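Local coordinates for protein probable zinc protease PqqL (Escherichia coli, PDB 6OFT) that probably acts as a zinc-dependent periplasmic endopeptidase of the M16 family, this chain being the first half of the whole protein, at residues T236-H241 with P315-L320; L259-P264 with Q422-N427; M282-F287 with G306-V311. All blocks are in the same frame, centred on the assembly; numbering follows the deposited sequence.

Contact 1 of 3, residues T236-H241 with P315-L320; sequences TKAENH and PDYQSL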
loop_
_atom_site.group_PDB
_atom_site.type_symbol
_atom_site.label_atom_id
_atom_site.label_comp_id
_atom_site.label_asym_id
_atom_site.label_seq_id
_atom_site.Cartn_x
_atom_site.Cartn_y
_atom_site.Cartn_z
ATOM N N THR A 236 7.901 10.981 10.632
ATOM C CA THR A 236 9.125 10.625 9.911
ATOM C C THR A 236 10.009 11.868 9.818
ATOM O O THR A 236 9.507 12.969 9.602
ATOM C CB THR A 236 8.798 10.003 8.544
ATOM O OG1 THR A 236 7.975 8.841 8.722
ATOM C CG2 THR A 236 10.043 9.642 7.742
ATOM N N LYS A 237 11.314 11.691 10.036
ATOM C CA LYS A 237 12.272 12.797 10.002
ATOM C C LYS A 237 13.120 12.678 8.742
ATOM O O LYS A 237 13.538 11.575 8.382
ATOM C CB LYS A 237 13.147 12.785 11.273
ATOM C CG LYS A 237 13.998 14.051 11.460
ATOM C CD LYS A 237 15.022 13.947 12.598
ATOM C CE LYS A 237 16.312 13.245 12.215
ATOM N NZ LYS A 237 17.145 14.049 11.279
ATOM N N ALA A 238 13.372 13.806 8.062
ATOM C CA ALA A 238 14.190 13.805 6.849
ATOM C C ALA A 238 15.616 13.376 7.167
ATOM O O ALA A 238 16.101 13.623 8.272
ATOM C CB ALA A 238 14.202 15.187 6.221
ATOM N N GLU A 239 16.274 12.713 6.209
ATOM C CA GLU A 239 17.686 12.345 6.325
ATOM C C GLU A 239 18.357 13.087 5.174
ATOM O O GLU A 239 18.346 12.610 4.036
ATOM C CB GLU A 239 17.903 10.835 6.222
ATOM C CG GLU A 239 19.352 10.482 6.522
ATOM C CD GLU A 239 19.546 9.014 6.785
ATOM O OE1 GLU A 239 19.909 8.294 5.830
ATOM O OE2 GLU A 239 19.302 8.579 7.933
ATOM N N ASN A 240 18.877 14.287 5.471
ATOM C CA ASN A 240 19.487 15.216 4.522
ATOM C C ASN A 240 20.914 14.821 4.137
ATOM O O ASN A 240 21.872 15.559 4.369
ATOM C CB ASN A 240 19.387 16.646 5.066
ATOM C CG ASN A 240 17.938 17.015 5.303
ATOM O OD1 ASN A 240 17.045 16.617 4.549
ATOM N ND2 ASN A 240 17.662 17.724 6.376
ATOM N N HIS A 241 21.021 13.643 3.517
ATOM C CA HIS A 241 22.257 13.015 3.081
ATOM C C HIS A 241 21.965 12.172 1.862
ATOM O O HIS A 241 20.948 11.472 1.822
ATOM C CB HIS A 241 22.813 12.094 4.190
ATOM C CG HIS A 241 23.277 12.824 5.413
ATOM N ND1 HIS A 241 22.583 12.738 6.616
ATOM C CD2 HIS A 241 24.344 13.639 5.581
ATOM C CE1 HIS A 241 23.250 13.503 7.467
ATOM N NE2 HIS A 241 24.317 14.065 6.890
ATOM N N PRO A 315 3.096 6.065 7.472
ATOM C CA PRO A 315 1.772 6.730 7.355
ATOM C C PRO A 315 1.815 8.182 6.836
ATOM O O PRO A 315 0.860 8.628 6.216
ATOM C CB PRO A 315 1.206 6.663 8.788
ATOM C CG PRO A 315 1.933 5.515 9.437
ATOM C CD PRO A 315 3.323 5.567 8.849
ATOM N N ASP A 316 2.925 8.915 7.079
ATOM C CA ASP A 316 3.075 10.327 6.688
ATOM C C ASP A 316 4.077 10.571 5.555
ATOM O O ASP A 316 4.400 11.725 5.288
ATOM C CB ASP A 316 3.543 11.114 7.927
ATOM C CG ASP A 316 4.909 10.707 8.481
ATOM O OD1 ASP A 316 5.415 9.627 8.098
ATOM O OD2 ASP A 316 5.471 11.471 9.295
ATOM N N TYR A 317 4.627 9.500 4.952
ATOM C CA TYR A 317 5.745 9.616 4.028
ATOM C C TYR A 317 5.726 8.711 2.827
ATOM O O TYR A 317 5.209 7.594 2.870
ATOM C CB TYR A 317 7.062 9.383 4.806
ATOM C CG TYR A 317 7.974 10.591 4.888
ATOM C CD1 TYR A 317 7.638 11.691 5.676
ATOM C CD2 TYR A 317 9.205 10.604 4.239
ATOM C CE1 TYR A 317 8.504 12.776 5.811
ATOM C CE2 TYR A 317 10.075 11.685 4.359
ATOM C CZ TYR A 317 9.716 12.775 5.139
ATOM O OH TYR A 317 10.568 13.848 5.262
ATOM N N GLN A 318 6.377 9.188 1.763
ATOM C CA GLN A 318 6.495 8.480 0.500
ATOM C C GLN A 318 7.892 8.578 -0.119
ATOM O O GLN A 318 8.704 9.440 0.239
ATOM C CB GLN A 318 5.467 9.035 -0.502
ATOM C CG GLN A 318 5.744 10.464 -0.998
ATOM C CD GLN A 318 4.674 10.969 -1.922
ATOM O OE1 GLN A 318 4.256 10.273 -2.840
ATOM N NE2 GLN A 318 4.212 12.194 -1.715
ATOM N N SER A 319 8.128 7.715 -1.095
ATOM C CA SER A 319 9.312 7.780 -1.920
ATOM C C SER A 319 8.910 7.868 -3.366
ATOM O O SER A 319 8.027 7.137 -3.825
ATOM C CB SER A 319 10.239 6.593 -1.711
ATOM O OG SER A 319 11.427 6.807 -2.459
ATOM N N LEU A 320 9.556 8.776 -4.083
ATOM C CA LEU A 320 9.400 8.926 -5.518
ATOM C C LEU A 320 10.716 8.465 -6.127
ATOM O O LEU A 320 11.766 9.034 -5.821
ATOM C CB LEU A 320 9.125 10.389 -5.882
ATOM C CG LEU A 320 7.715 10.768 -6.306
ATOM C CD1 LEU A 320 6.777 10.784 -5.125
ATOM C CD2 LEU A 320 7.714 12.146 -6.913
#
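Thr236 meets Asp316 and Tyr317 with different sides of one small side chain, a worked example of how a threonine can divide its polar and apolar branches between two neighbours. OG1 lies beside the backbone N and anti to the carbonyl carbon (chi1 -58°), which puts hydroxyl and amide where a single carboxylate can receive both. The amide N gives a hydrogen bond of 2.8 Å to Asp316 OD2, nearly straight at 169°, and OG1 donates to Asp316 OD1 over 2.7 Å. Each carboxylate oxygen uses its syn lone pair, so the two bonds hold both oxygens and should fix the rotation of the carboxylate.

The methyl branch takes the other role. CG2 stands over the centre of the Tyr317 ring, 3.6 Å from the centroid and only 10° off the ring normal, a CH-pi contact on the face. CB lies over the same face nearer the rim, 3.5 Å from Tyr317 CD1. Farther along the ring, Tyr317 OH comes within 4.0 Å of Ala238 CB, a peripheral touch.

Thr236 also rests on Ala314, and Tyr317 touches Pro264 of strand 256-264. The arrangement joins the loop before strand 242-248 to the turn and first strand residue of a beta hairpin, formed by strands 303-314 and 317-326 in the second M16-type domain of this half, away from the predicted zinc site.

Contact 2 of 3, residues L259-P264 with Q422-N427; sequences LYYRLP and QQLRKN. With GOL (glycerol), chain C.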
loop_
_atom_site.group_PDB
_atom_site.type_symbol
_atom_site.label_atom_id
_atom_site.label_comp_id
_atom_site.label_asym_id
_atom_site.label_seq_id
_atom_site.Cartn_x
_atom_site.Cartn_y
_atom_site.Cartn_z
ATOM N N LEU A 259 17.129 6.357 -8.964
ATOM C CA LEU A 259 17.303 7.476 -8.007
ATOM C C LEU A 259 16.013 7.563 -7.180
ATOM O O LEU A 259 14.966 7.637 -7.790
ATOM C CB LEU A 259 17.557 8.786 -8.741
ATOM C CG LEU A 259 17.570 10.033 -7.864
ATOM C CD1 LEU A 259 18.605 9.929 -6.770
ATOM C CD2 LEU A 259 17.816 11.283 -8.680
ATOM N N TYR A 260 16.110 7.476 -5.868
ATOM C CA TYR A 260 14.981 7.537 -4.948
ATOM C C TYR A 260 15.023 8.833 -4.160
ATOM O O TYR A 260 16.074 9.193 -3.630
ATOM C CB TYR A 260 15.062 6.387 -3.932
ATOM C CG TYR A 260 14.670 5.015 -4.444
ATOM C CD1 TYR A 260 15.549 4.261 -5.217
ATOM C CD2 TYR A 260 13.467 4.424 -4.061
ATOM C CE1 TYR A 260 15.216 2.978 -5.650
ATOM C CE2 TYR A 260 13.118 3.144 -4.498
ATOM C CZ TYR A 260 13.982 2.438 -5.321
ATOM O OH TYR A 260 13.642 1.181 -5.763
ATOM N N TYR A 261 13.902 9.496 -4.088
ATOM C CA TYR A 261 13.720 10.705 -3.259
ATOM C C TYR A 261 12.724 10.333 -2.150
ATOM O O TYR A 261 11.868 9.533 -2.424
ATOM C CB TYR A 261 13.198 11.880 -4.083
ATOM C CG TYR A 261 14.180 12.526 -5.022
ATOM C CD1 TYR A 261 15.143 13.399 -4.563
ATOM C CD2 TYR A 261 14.137 12.281 -6.376
ATOM C CE1 TYR A 261 16.046 14.007 -5.409
ATOM C CE2 TYR A 261 15.028 12.884 -7.241
ATOM C CZ TYR A 261 15.992 13.742 -6.756
ATOM O OH TYR A 261 16.881 14.349 -7.578
ATOM N N ARG A 262 12.852 10.857 -0.956
ATOM C CA ARG A 262 11.914 10.583 0.132
ATOM C C ARG A 262 11.291 11.917 0.508
ATOM O O ARG A 262 11.994 12.915 0.625
ATOM C CB ARG A 262 12.584 9.919 1.350
ATOM C CG ARG A 262 13.331 8.605 1.060
ATOM C CD ARG A 262 13.649 7.825 2.336
ATOM N NE ARG A 262 14.105 8.700 3.422
ATOM C CZ ARG A 262 13.791 8.542 4.703
ATOM N NH1 ARG A 262 13.046 7.509 5.090
ATOM N NH2 ARG A 262 14.226 9.405 5.610
ATOM N N LEU A 263 9.972 11.946 0.663
ATOM C CA LEU A 263 9.275 13.213 0.947
ATOM C C LEU A 263 7.952 12.988 1.686
ATOM O O LEU A 263 7.386 11.898 1.562
ATOM C CB LEU A 263 9.022 13.982 -0.384
ATOM C CG LEU A 263 8.122 13.315 -1.447
ATOM C CD1 LEU A 263 7.421 14.351 -2.284
ATOM C CD2 LEU A 263 8.918 12.379 -2.362
ATOM N N PRO A 264 7.394 14.018 2.370
ATOM C CA PRO A 264 6.089 13.829 3.033
ATOM C C PRO A 264 4.990 13.401 2.077
ATOM O O PRO A 264 5.016 13.738 0.884
ATOM C CB PRO A 264 5.788 15.217 3.624
ATOM C CG PRO A 264 7.130 15.836 3.824
ATOM C CD PRO A 264 7.928 15.376 2.633
ATOM N N GLN A 422 11.767 21.354 -9.674
ATOM C CA GLN A 422 12.938 22.008 -9.093
ATOM C C GLN A 422 13.042 21.742 -7.587
ATOM O O GLN A 422 14.149 21.526 -7.088
ATOM C CB GLN A 422 12.970 23.506 -9.405
ATOM C CG GLN A 422 14.386 24.070 -9.358
ATOM C CD GLN A 422 14.409 25.567 -9.235
ATOM O OE1 GLN A 422 14.446 26.113 -8.134
ATOM N NE2 GLN A 422 14.398 26.261 -10.360
ATOM N N GLN A 423 11.904 21.718 -6.873
ATOM C CA GLN A 423 11.869 21.419 -5.432
ATOM C C GLN A 423 12.299 19.976 -5.138
ATOM O O GLN A 423 13.094 19.750 -4.218
ATOM C CB GLN A 423 10.483 21.693 -4.855
ATOM C CG GLN A 423 10.194 23.180 -4.689
ATOM C CD GLN A 423 8.728 23.462 -4.462
ATOM O OE1 GLN A 423 7.859 22.623 -4.722
ATOM N NE2 GLN A 423 8.424 24.663 -3.982
ATOM N N LEU A 424 11.795 19.045 -5.933
ATOM C CA LEU A 424 12.117 17.605 -5.802
ATOM C C LEU A 424 13.607 17.401 -6.066
ATOM O O LEU A 424 14.212 16.709 -5.321
ATOM C CB LEU A 424 11.301 16.781 -6.793
ATOM C CG LEU A 424 11.640 15.297 -6.857
ATOM C CD1 LEU A 424 11.279 14.598 -5.568
ATOM C CD2 LEU A 424 10.957 14.622 -8.019
ATOM N N ARG A 425 14.151 18.069 -7.043
ATOM C CA ARG A 425 15.570 17.906 -7.425
ATOM C C ARG A 425 16.516 18.542 -6.387
ATOM O O ARG A 425 17.671 18.203 -6.408
ATOM C CB ARG A 425 15.777 18.410 -8.857
ATOM C CG ARG A 425 15.050 17.601 -9.917
ATOM C CD ARG A 425 15.713 16.265 -10.148
ATOM N NE ARG A 425 16.828 16.399 -11.054
ATOM C CZ ARG A 425 17.819 15.537 -11.164
ATOM N NH1 ARG A 425 17.844 14.446 -10.432
ATOM N NH2 ARG A 425 18.780 15.771 -12.014
ATOM N N LYS A 426 16.058 19.435 -5.539
ATOM C CA LYS A 426 16.905 20.039 -4.489
ATOM C C LYS A 426 16.742 19.227 -3.193
ATOM O O LYS A 426 17.378 19.563 -2.231
ATOM C CB LYS A 426 16.436 21.467 -4.222
ATOM C CG LYS A 426 16.793 22.511 -5.262
ATOM C CD LYS A 426 18.062 22.286 -6.028
ATOM C CE LYS A 426 18.446 23.467 -6.903
ATOM N NZ LYS A 426 19.794 23.992 -6.583
ATOM N N ASN A 427 15.904 18.211 -3.183
ATOM C CA ASN A 427 15.640 17.398 -1.971
ATOM C C ASN A 427 16.895 16.592 -1.600
ATOM O O ASN A 427 17.318 15.770 -2.379
ATOM C CB ASN A 427 14.341 16.612 -2.132
ATOM C CG ASN A 427 13.956 15.713 -0.992
ATOM O OD1 ASN A 427 14.691 15.551 -0.048
ATOM N ND2 ASN A 427 12.784 15.120 -1.096
HETATM C C1 GOL C . 21.366 13.195 -6.804
HETATM O O1 GOL C . 22.647 13.112 -7.297
HETATM C C2 GOL C . 21.046 14.638 -6.503
HETATM O O2 GOL C . 21.073 15.330 -7.746
HETATM C C3 GOL C . 19.724 14.668 -5.765
HETATM O O3 GOL C . 18.766 15.330 -6.502
#
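Leu424 holds its CG anti to the backbone N (chi1 174°), which sets CG over one face of the Tyr261 ring, while Arg425, which starts out away from the strand, is bent at chi2 and chi3, so that the chain folds back and CD lies by the tyrosine hydroxyl. Leu424 CG is offset toward the rim of the ring, and CD1 reaches Tyr261 CG at 3.6 Å. The carbonyl of the same leucine also lies over the ring, with O 3.3 Å from Tyr261 CE1.

At the far end, Arg425 NH1 donates to Tyr261 OH over 3.0 Å, a bent bond of 135° with the oxygen tilted out of the guanidinium plane; ring and guanidinium stand 88° apart. Leu259 CD2 adjoins the guanidinium edge at 3.6 Å from NH1, and NH2 forms a salt bridge with Asp346. An alanine in place of Arg425 would probably leave Asp346 without its charged mate and open a gap beside Leu259 CD2. A glycerol, probably from the crystallisation liquor, also meets the hydroxyl, but so closely that this bond is doubtful.

Asn427 ND2 donates to Arg262 O over 2.9 Å from above the carbonyl plane, and its OD1 accepts from Asp429 N. Trp280 of helix 271-296 touches both Leu424 and Leu263. This is helix-on-sheet packing of the alpha+beta fold of M16 domains: the C-terminal part of helix 414-425 packs on the middle strand of the five-stranded sheet.

Contact 3 of 3, residues M282-F287 with G306-V311; sequences MLVQLF and GTARSV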
loop_
_atom_site.group_PDB
_atom_site.type_symbol
_atom_site.label_atom_id
_atom_site.label_comp_id
_atom_site.label_asym_id
_atom_site.label_seq_id
_atom_site.Cartn_x
_atom_site.Cartn_y
_atom_site.Cartn_z
ATOM N N MET A 282 1.363 13.291 -11.896
ATOM C CA MET A 282 1.589 13.758 -13.258
ATOM C C MET A 282 3.056 13.849 -13.598
ATOM O O MET A 282 3.409 13.461 -14.702
ATOM C CB MET A 282 0.854 15.054 -13.543
ATOM C CG MET A 282 -0.577 14.775 -13.920
ATOM S SD MET A 282 -1.481 16.256 -14.268
ATOM C CE MET A 282 -3.102 15.610 -14.254
ATOM N N LEU A 283 3.916 14.279 -12.638
ATOM C CA LEU A 283 5.372 14.330 -12.840
ATOM C C LEU A 283 5.902 12.932 -13.133
ATOM O O LEU A 283 6.709 12.764 -14.046
ATOM C CB LEU A 283 6.098 14.939 -11.631
ATOM C CG LEU A 283 6.133 16.467 -11.528
ATOM C CD1 LEU A 283 6.805 16.896 -10.259
ATOM C CD2 LEU A 283 6.854 17.117 -12.726
ATOM N N VAL A 284 5.393 11.927 -12.385
ATOM C CA VAL A 284 5.714 10.499 -12.502
ATOM C C VAL A 284 5.268 10.006 -13.887
ATOM O O VAL A 284 6.087 9.444 -14.625
ATOM C CB VAL A 284 5.087 9.696 -11.308
ATOM C CG1 VAL A 284 4.862 8.222 -11.638
ATOM C CG2 VAL A 284 5.919 9.846 -10.039
ATOM N N GLN A 285 4.002 10.276 -14.264
ATOM C CA GLN A 285 3.473 9.867 -15.563
ATOM C C GLN A 285 4.215 10.506 -16.741
ATOM O O GLN A 285 4.496 9.815 -17.718
ATOM C CB GLN A 285 1.961 10.125 -15.684
ATOM C CG GLN A 285 1.388 9.570 -17.008
ATOM C CD GLN A 285 -0.115 9.522 -17.077
ATOM O OE1 GLN A 285 -0.816 9.701 -16.076
ATOM N NE2 GLN A 285 -0.639 9.262 -18.273
ATOM N N LEU A 286 4.528 11.809 -16.652
ATOM C CA LEU A 286 5.224 12.525 -17.722
ATOM C C LEU A 286 6.614 11.934 -17.974
ATOM O O LEU A 286 6.994 11.752 -19.132
ATOM C CB LEU A 286 5.282 14.024 -17.419
ATOM C CG LEU A 286 3.985 14.820 -17.641
ATOM C CD1 LEU A 286 4.002 16.089 -16.833
ATOM C CD2 LEU A 286 3.773 15.153 -19.112
ATOM N N PHE A 287 7.335 11.562 -16.888
ATOM C CA PHE A 287 8.642 10.911 -16.971
ATOM C C PHE A 287 8.484 9.590 -17.748
ATOM O O PHE A 287 9.225 9.349 -18.695
ATOM C CB PHE A 287 9.200 10.635 -15.561
ATOM C CG PHE A 287 10.567 9.990 -15.575
ATOM C CD1 PHE A 287 10.703 8.605 -15.685
ATOM C CD2 PHE A 287 11.717 10.763 -15.482
ATOM C CE1 PHE A 287 11.965 8.009 -15.688
ATOM C CE2 PHE A 287 12.982 10.164 -15.499
ATOM C CZ PHE A 287 13.093 8.794 -15.599
ATOM N N GLY A 306 12.155 1.014 -18.196
ATOM C CA GLY A 306 12.256 1.825 -16.994
ATOM C C GLY A 306 10.933 2.415 -16.569
ATOM O O GLY A 306 9.958 2.361 -17.326
ATOM N N THR A 307 10.893 2.969 -15.337
ATOM C CA THR A 307 9.685 3.564 -14.750
ATOM C C THR A 307 9.982 4.619 -13.678
ATOM O O THR A 307 11.084 4.692 -13.142
ATOM C CB THR A 307 8.738 2.453 -14.211
ATOM O OG1 THR A 307 7.447 3.007 -13.963
ATOM C CG2 THR A 307 9.262 1.777 -12.935
ATOM N N ALA A 308 8.979 5.417 -13.371
ATOM C CA ALA A 308 8.953 6.381 -12.287
ATOM C C ALA A 308 7.727 5.962 -11.484
ATOM O O ALA A 308 6.711 5.551 -12.065
ATOM C CB ALA A 308 8.791 7.795 -12.810
ATOM N N ARG A 309 7.839 5.995 -10.161
ATOM C CA ARG A 309 6.755 5.574 -9.288
ATOM C C ARG A 309 6.859 6.223 -7.932
ATOM O O ARG A 309 7.953 6.585 -7.488
ATOM C CB ARG A 309 6.803 4.051 -9.095
ATOM C CG ARG A 309 5.484 3.348 -9.368
ATOM C CD ARG A 309 5.450 1.945 -8.782
ATOM N NE ARG A 309 6.397 1.038 -9.437
ATOM C CZ ARG A 309 7.043 0.055 -8.818
ATOM N NH1 ARG A 309 6.856 -0.159 -7.520
ATOM N NH2 ARG A 309 7.890 -0.715 -9.486
ATOM N N SER A 310 5.709 6.336 -7.266
ATOM C CA SER A 310 5.604 6.796 -5.899
ATOM C C SER A 310 5.185 5.586 -5.065
ATOM O O SER A 310 4.383 4.770 -5.518
ATOM C CB SER A 310 4.598 7.936 -5.763
ATOM O OG SER A 310 3.288 7.546 -6.138
ATOM N N VAL A 311 5.765 5.442 -3.877
ATOM C CA VAL A 311 5.439 4.354 -2.950
ATOM C C VAL A 311 5.301 4.912 -1.529
ATOM O O VAL A 311 6.072 5.793 -1.149
ATOM C CB VAL A 311 6.432 3.143 -3.061
ATOM C CG1 VAL A 311 7.867 3.524 -2.688
ATOM C CG2 VAL A 311 5.957 1.933 -2.251
#
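Val284 and Phe287 face Ala308 across a helix-on-sheet interface of the M16-type domain, in which helix 271-296 covers the edge strand 303-314. The two short segments run almost exactly antiparallel, at 173°, and their axes approach to 7.3 Å. The small side chain of Ala308 sits at the closest approach, consistent with this short spacing; its CA lies 5.2 Å from Val284 CA.

The tight part centres on the alanine methyl. In Phe287 CG is anti to the backbone N (chi1 -179°), and with the ring turned at chi2 -86° CD1 comes to 3.5 Å from Ala308 CB; the methyl approaches the ring obliquely. On the helix side the same CB is 3.7 Å from Val284 O, so the methyl lies against the helix backbone as well as the Phe287 ring. The ring also meets Phe322 of strand 317-326 and touches Leu338, Leu342 and Ile345 of helix 331-348. Asn288, one residue beyond the helical segment, accepts a hydrogen bond from Ala308 N through OD1 and so ties the helix to the strand by a polar link beside the apolar one.

Toward Arg309 and Ser310 the contact becomes loose and more exposed. Arg309 starts its side chain away from the helix and adds mostly backbone to the interface, while Val284 CG2 gets no nearer to Ser310 N than 4.5 Å. Thr307 likewise turns away, with OG1 making a weak hydrogen bond to Ala308 O. Val284 CG1 touches that oxygen at 3.3 Å, yet stays 4.1 Å from Ala308 CB.

Followed from the N terminus, the chain passes the loop 236-241, strand segment 259-264 and helix segment 282-287 before any of the three contacts closes. Contact 3 closes first, when the strand at 306-311 returns along the helix. Contact 1 closes next, at 315-320, and encloses contact 3. Contact 2 waits for 422-427; it begins within the span of contact 1 and ends beyond it, so the two cross, while contact 3 lies within both. All reach one five-stranded sheet: probable backbone hydrogen bonds from Tyr261 N to Leu320 O and from Ser319 N to Val311 O join its strands, and the contacts attach the loop and two helices to it.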